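Local structure of phosphatidylinositol-specific phospholipase C1 (Streptomyces antibioticus, 3H4X) at residues F232-R244 and W255-L267. The protein is a bacterial phosphatidylinositol-specific phospholipase C with a closed, largely parallel beta-barrel core of the TIM-barrel kind. Numbering follows the deposited sequence.
Unlike the reference sequence in segment 255-267: Ala264 (reference Pro).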
# COMPACT_ATOMS: atom_id res chain seq x y z
N PHE A 232 -4.94 3.84 -4.55
CA PHE A 232 -5.43 2.72 -5.33
C PHE A 232 -6.07 1.68 -4.40
O PHE A 232 -5.39 1.11 -3.55
CB PHE A 232 -4.28 2.07 -6.08
CG PHE A 232 -3.68 2.94 -7.14
CD1 PHE A 232 -4.15 2.88 -8.44
CD2 PHE A 232 -2.66 3.83 -6.84
CE1 PHE A 232 -3.62 3.68 -9.42
CE2 PHE A 232 -2.12 4.64 -7.82
CZ PHE A 232 -2.59 4.56 -9.12
N PRO A 233 -7.38 1.44 -4.56
CA PRO A 233 -7.99 0.39 -3.76
C PRO A 233 -7.55 -0.97 -4.31
O PRO A 233 -7.46 -1.15 -5.53
CB PRO A 233 -9.49 0.60 -4.00
CG PRO A 233 -9.56 1.21 -5.35
CD PRO A 233 -8.34 2.09 -5.47
N ALA A 234 -7.28 -1.90 -3.41
CA ALA A 234 -6.85 -3.23 -3.80
C ALA A 234 -7.93 -4.26 -3.51
O ALA A 234 -8.74 -4.09 -2.60
CB ALA A 234 -5.57 -3.60 -3.07
N VAL A 235 -7.92 -5.34 -4.29
CA VAL A 235 -8.77 -6.49 -4.01
C VAL A 235 -7.98 -7.41 -3.07
O VAL A 235 -6.97 -7.99 -3.46
CB VAL A 235 -9.17 -7.24 -5.28
CG1 VAL A 235 -10.22 -8.30 -4.95
CG2 VAL A 235 -9.70 -6.26 -6.32
N HIS A 236 -8.47 -7.53 -1.85
CA HIS A 236 -7.74 -8.19 -0.78
C HIS A 236 -8.27 -9.61 -0.59
O HIS A 236 -9.48 -9.81 -0.45
CB HIS A 236 -7.90 -7.36 0.49
CG HIS A 236 -7.25 -7.94 1.71
ND1 HIS A 236 -5.92 -8.28 1.77
CD2 HIS A 236 -7.75 -8.16 2.94
CE1 HIS A 236 -5.63 -8.72 2.98
NE2 HIS A 236 -6.73 -8.66 3.71
N GLY A 237 -7.36 -10.57 -0.61
CA GLY A 237 -7.70 -11.98 -0.49
C GLY A 237 -7.41 -12.70 -1.79
O GLY A 237 -8.07 -12.46 -2.80
N ALA A 238 -6.39 -13.55 -1.78
CA ALA A 238 -5.97 -14.27 -2.98
C ALA A 238 -7.12 -15.13 -3.50
O ALA A 238 -7.76 -15.85 -2.73
CB ALA A 238 -4.77 -15.13 -2.67
N ALA A 239 -7.35 -15.05 -4.80
CA ALA A 239 -8.44 -15.79 -5.43
C ALA A 239 -8.09 -16.12 -6.87
O ALA A 239 -7.31 -15.41 -7.50
CB ALA A 239 -9.73 -14.97 -5.38
N PRO A 240 -8.67 -17.21 -7.40
CA PRO A 240 -8.44 -17.59 -8.79
C PRO A 240 -9.24 -16.72 -9.76
O PRO A 240 -10.14 -15.99 -9.35
CB PRO A 240 -8.95 -19.03 -8.85
CG PRO A 240 -10.02 -19.07 -7.82
CD PRO A 240 -9.52 -18.19 -6.70
N GLY A 241 -8.89 -16.79 -11.04
CA GLY A 241 -9.59 -16.03 -12.06
C GLY A 241 -9.40 -14.54 -11.87
O GLY A 241 -8.34 -14.08 -11.44
N ASP A 242 -10.42 -13.77 -12.22
CA ASP A 242 -10.40 -12.33 -12.00
C ASP A 242 -11.08 -12.08 -10.66
O ASP A 242 -12.29 -12.24 -10.54
CB ASP A 242 -11.14 -11.61 -13.13
CG ASP A 242 -11.08 -10.11 -13.00
OD1 ASP A 242 -10.85 -9.60 -11.89
OD2 ASP A 242 -11.27 -9.43 -14.03
N PRO A 243 -10.30 -11.69 -9.64
CA PRO A 243 -10.89 -11.54 -8.31
C PRO A 243 -11.98 -10.49 -8.25
O PRO A 243 -12.80 -10.50 -7.33
CB PRO A 243 -9.69 -11.12 -7.45
CG PRO A 243 -8.50 -11.64 -8.17
CD PRO A 243 -8.84 -11.49 -9.62
N ARG A 244 -12.00 -9.58 -9.22
CA ARG A 244 -12.97 -8.50 -9.22
C ARG A 244 -14.39 -8.99 -9.52
O ARG A 244 -15.35 -8.25 -9.33
CB ARG A 244 -12.54 -7.40 -10.18
CG ARG A 244 -11.22 -6.75 -9.76
CD ARG A 244 -10.55 -5.95 -10.86
NE ARG A 244 -10.30 -6.76 -12.05
CZ ARG A 244 -9.65 -6.31 -13.12
NH1 ARG A 244 -9.16 -5.08 -13.14
NH2 ARG A 244 -9.50 -7.10 -14.17
N TRP A 255 -11.83 -0.08 -11.48
CA TRP A 255 -11.11 0.84 -10.60
C TRP A 255 -10.14 0.10 -9.68
O TRP A 255 -9.43 0.74 -8.91
CB TRP A 255 -12.09 1.75 -9.86
CG TRP A 255 -12.75 2.65 -10.85
CD1 TRP A 255 -14.03 2.57 -11.32
CD2 TRP A 255 -12.12 3.70 -11.59
NE1 TRP A 255 -14.24 3.53 -12.28
CE2 TRP A 255 -13.08 4.24 -12.46
CE3 TRP A 255 -10.83 4.25 -11.58
CZ2 TRP A 255 -12.80 5.30 -13.32
CZ3 TRP A 255 -10.55 5.30 -12.43
CH2 TRP A 255 -11.53 5.82 -13.29
N PHE A 256 -10.10 -1.22 -9.82
CA PHE A 256 -9.15 -2.07 -9.09
C PHE A 256 -8.04 -2.55 -10.02
O PHE A 256 -8.29 -3.35 -10.93
CB PHE A 256 -9.87 -3.30 -8.52
CG PHE A 256 -10.85 -2.99 -7.43
CD1 PHE A 256 -10.42 -2.80 -6.12
CD2 PHE A 256 -12.21 -2.94 -7.69
CE1 PHE A 256 -11.32 -2.55 -5.11
CE2 PHE A 256 -13.11 -2.68 -6.68
CZ PHE A 256 -12.67 -2.49 -5.38
N VAL A 257 -6.82 -2.09 -9.78
CA VAL A 257 -5.67 -2.55 -10.56
C VAL A 257 -4.56 -3.04 -9.64
O VAL A 257 -3.42 -3.25 -10.08
CB VAL A 257 -5.15 -1.46 -11.52
CG1 VAL A 257 -6.22 -1.11 -12.54
CG2 VAL A 257 -4.70 -0.22 -10.76
N VAL A 258 -4.91 -3.23 -8.37
CA VAL A 258 -4.00 -3.71 -7.34
C VAL A 258 -4.68 -4.86 -6.61
O VAL A 258 -5.89 -4.80 -6.34
CB VAL A 258 -3.63 -2.59 -6.35
CG1 VAL A 258 -2.62 -3.08 -5.31
CG2 VAL A 258 -3.08 -1.38 -7.10
N PHE A 259 -3.91 -5.89 -6.31
CA PHE A 259 -4.42 -7.12 -5.69
C PHE A 259 -3.46 -7.49 -4.59
O PHE A 259 -2.25 -7.31 -4.72
CB PHE A 259 -4.51 -8.22 -6.75
CG PHE A 259 -5.42 -7.87 -7.87
CD1 PHE A 259 -6.74 -8.30 -7.87
CD2 PHE A 259 -4.99 -7.07 -8.91
CE1 PHE A 259 -7.59 -7.95 -8.90
CE2 PHE A 259 -5.83 -6.72 -9.95
CZ PHE A 259 -7.14 -7.17 -9.94
N ASP A 260 -3.99 -7.99 -3.48
CA ASP A 260 -3.21 -8.17 -2.27
C ASP A 260 -3.68 -9.46 -1.61
O ASP A 260 -4.86 -9.60 -1.28
CB ASP A 260 -3.46 -6.96 -1.36
CG ASP A 260 -2.55 -6.92 -0.17
OD1 ASP A 260 -2.54 -7.88 0.61
OD2 ASP A 260 -1.84 -5.90 -0.00
N GLY A 261 -2.77 -10.41 -1.44
CA GLY A 261 -3.17 -11.71 -0.90
C GLY A 261 -2.00 -12.51 -0.39
O GLY A 261 -0.84 -12.15 -0.59
N ASP A 262 -2.32 -13.62 0.27
CA ASP A 262 -1.34 -14.48 0.92
C ASP A 262 -0.40 -15.16 -0.07
O ASP A 262 -0.85 -15.83 -1.01
CB ASP A 262 -2.10 -15.52 1.74
CG ASP A 262 -1.18 -16.47 2.45
OD1 ASP A 262 -0.45 -16.02 3.36
OD2 ASP A 262 -1.19 -17.67 2.10
N ALA A 263 0.91 -15.02 0.14
CA ALA A 263 1.91 -15.58 -0.76
C ALA A 263 1.78 -17.10 -0.94
O ALA A 263 1.80 -17.60 -2.07
CB ALA A 263 3.31 -15.22 -0.30
N ALA A 264 1.67 -17.83 0.16
CA ALA A 264 1.57 -19.28 0.08
C ALA A 264 0.36 -19.68 -0.76
O ALA A 264 0.42 -20.63 -1.55
CB ALA A 264 1.49 -19.90 1.46
N THR A 265 -0.74 -18.96 -0.60
CA THR A 265 -1.95 -19.22 -1.36
C THR A 265 -1.72 -18.99 -2.86
O THR A 265 -2.10 -19.82 -3.69
CB THR A 265 -3.14 -18.39 -0.85
OG1 THR A 265 -3.35 -18.66 0.54
CG2 THR A 265 -4.41 -18.72 -1.62
N TYR A 266 -1.08 -17.88 -3.20
CA TYR A 266 -0.78 -17.60 -4.60
C TYR A 266 0.10 -18.68 -5.23
O TYR A 266 0.09 -18.87 -6.44
CB TYR A 266 -0.09 -16.25 -4.77
CG TYR A 266 -1.04 -15.08 -4.72
CD1 TYR A 266 -2.13 -15.00 -5.58
CD2 TYR A 266 -0.85 -14.04 -3.81
CE1 TYR A 266 -3.00 -13.93 -5.53
CE2 TYR A 266 -1.71 -12.97 -3.77
CZ TYR A 266 -2.79 -12.92 -4.62
OH TYR A 266 -3.64 -11.84 -4.55
N LEU A 267 0.87 -19.37 -4.40
CA LEU A 267 1.80 -20.37 -4.90
C LEU A 267 1.28 -21.80 -4.74
O LEU A 267 2.02 -22.75 -4.98
CB LEU A 267 3.16 -20.22 -4.23
CG LEU A 267 4.13 -19.26 -4.91
CD1 LEU A 267 3.54 -17.85 -5.05
CD2 LEU A 267 5.45 -19.22 -4.18
O HOH W 1 -6.81 0.11 -7.91
O HOH W 2 -5.11 -14.09 0.71
O HOH W 3 -5.90 -12.44 -5.96
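Val235 and Phe259 form a parallel beta bridge between strands 232-236 and 258-262, neighbours in the barrel of this TIM-barrel-type phospholipase. The loop between them has no alpha-helix, only 3-10 turns such as the one starting at Pro243.

Backbone bonds join the strands. Val235 N donates to Val258 O (2.9 Å), and Asp260 N donates to Val235 O. Past the bridge of His236 with Asp260, Gly237 N donates to Asp260 O at 2.8 Å.

Water extends the pairing at both ends. Water 1 donates to Pro233 O and Trp255 O and accepts from Val257 N. Water 2 accepts from Ala238 N and Asp262 N.

Apolar packing fills the outer side of the strands. Val235 CG2 meets Phe256 CD1 at 3.5 Å, while Val235 CB touches Phe259 CD1. Pro243 CG comes to the same Phe259 ring. Tyr276 and Tyr281 add further aromatic contacts to Phe259. On the other face, Ala234 CB packs on Val258 CG1, beside Asp260, whose carboxylate forms a salt bridge with Lys127.

Arg244 links the loop after strand 232-236 to the second segment. Asp242 holds it in place, gripped side-on: NE donates to the syn lone pair of OD1, and NH2 donates to OD2 from above the carboxylate plane. Asp242 OD1 also accepts from Arg244 N, closing an Asx turn. A bend at chi3 (-57°) carries the guanidinium past Phe256, and NH1 donates to Phe256 O at 2.9 Å. Arg244 NH1 also forms a salt bridge with Asp171. The guanidinium has Phe259 CZ over one face, its plane 71° from that ring.

A CH-pi contact closes the far end. Ala238 CB lies over one face of Tyr266, 3.7 Å from the ring centroid, and water 3 links Tyr266 OH to Ala239 N.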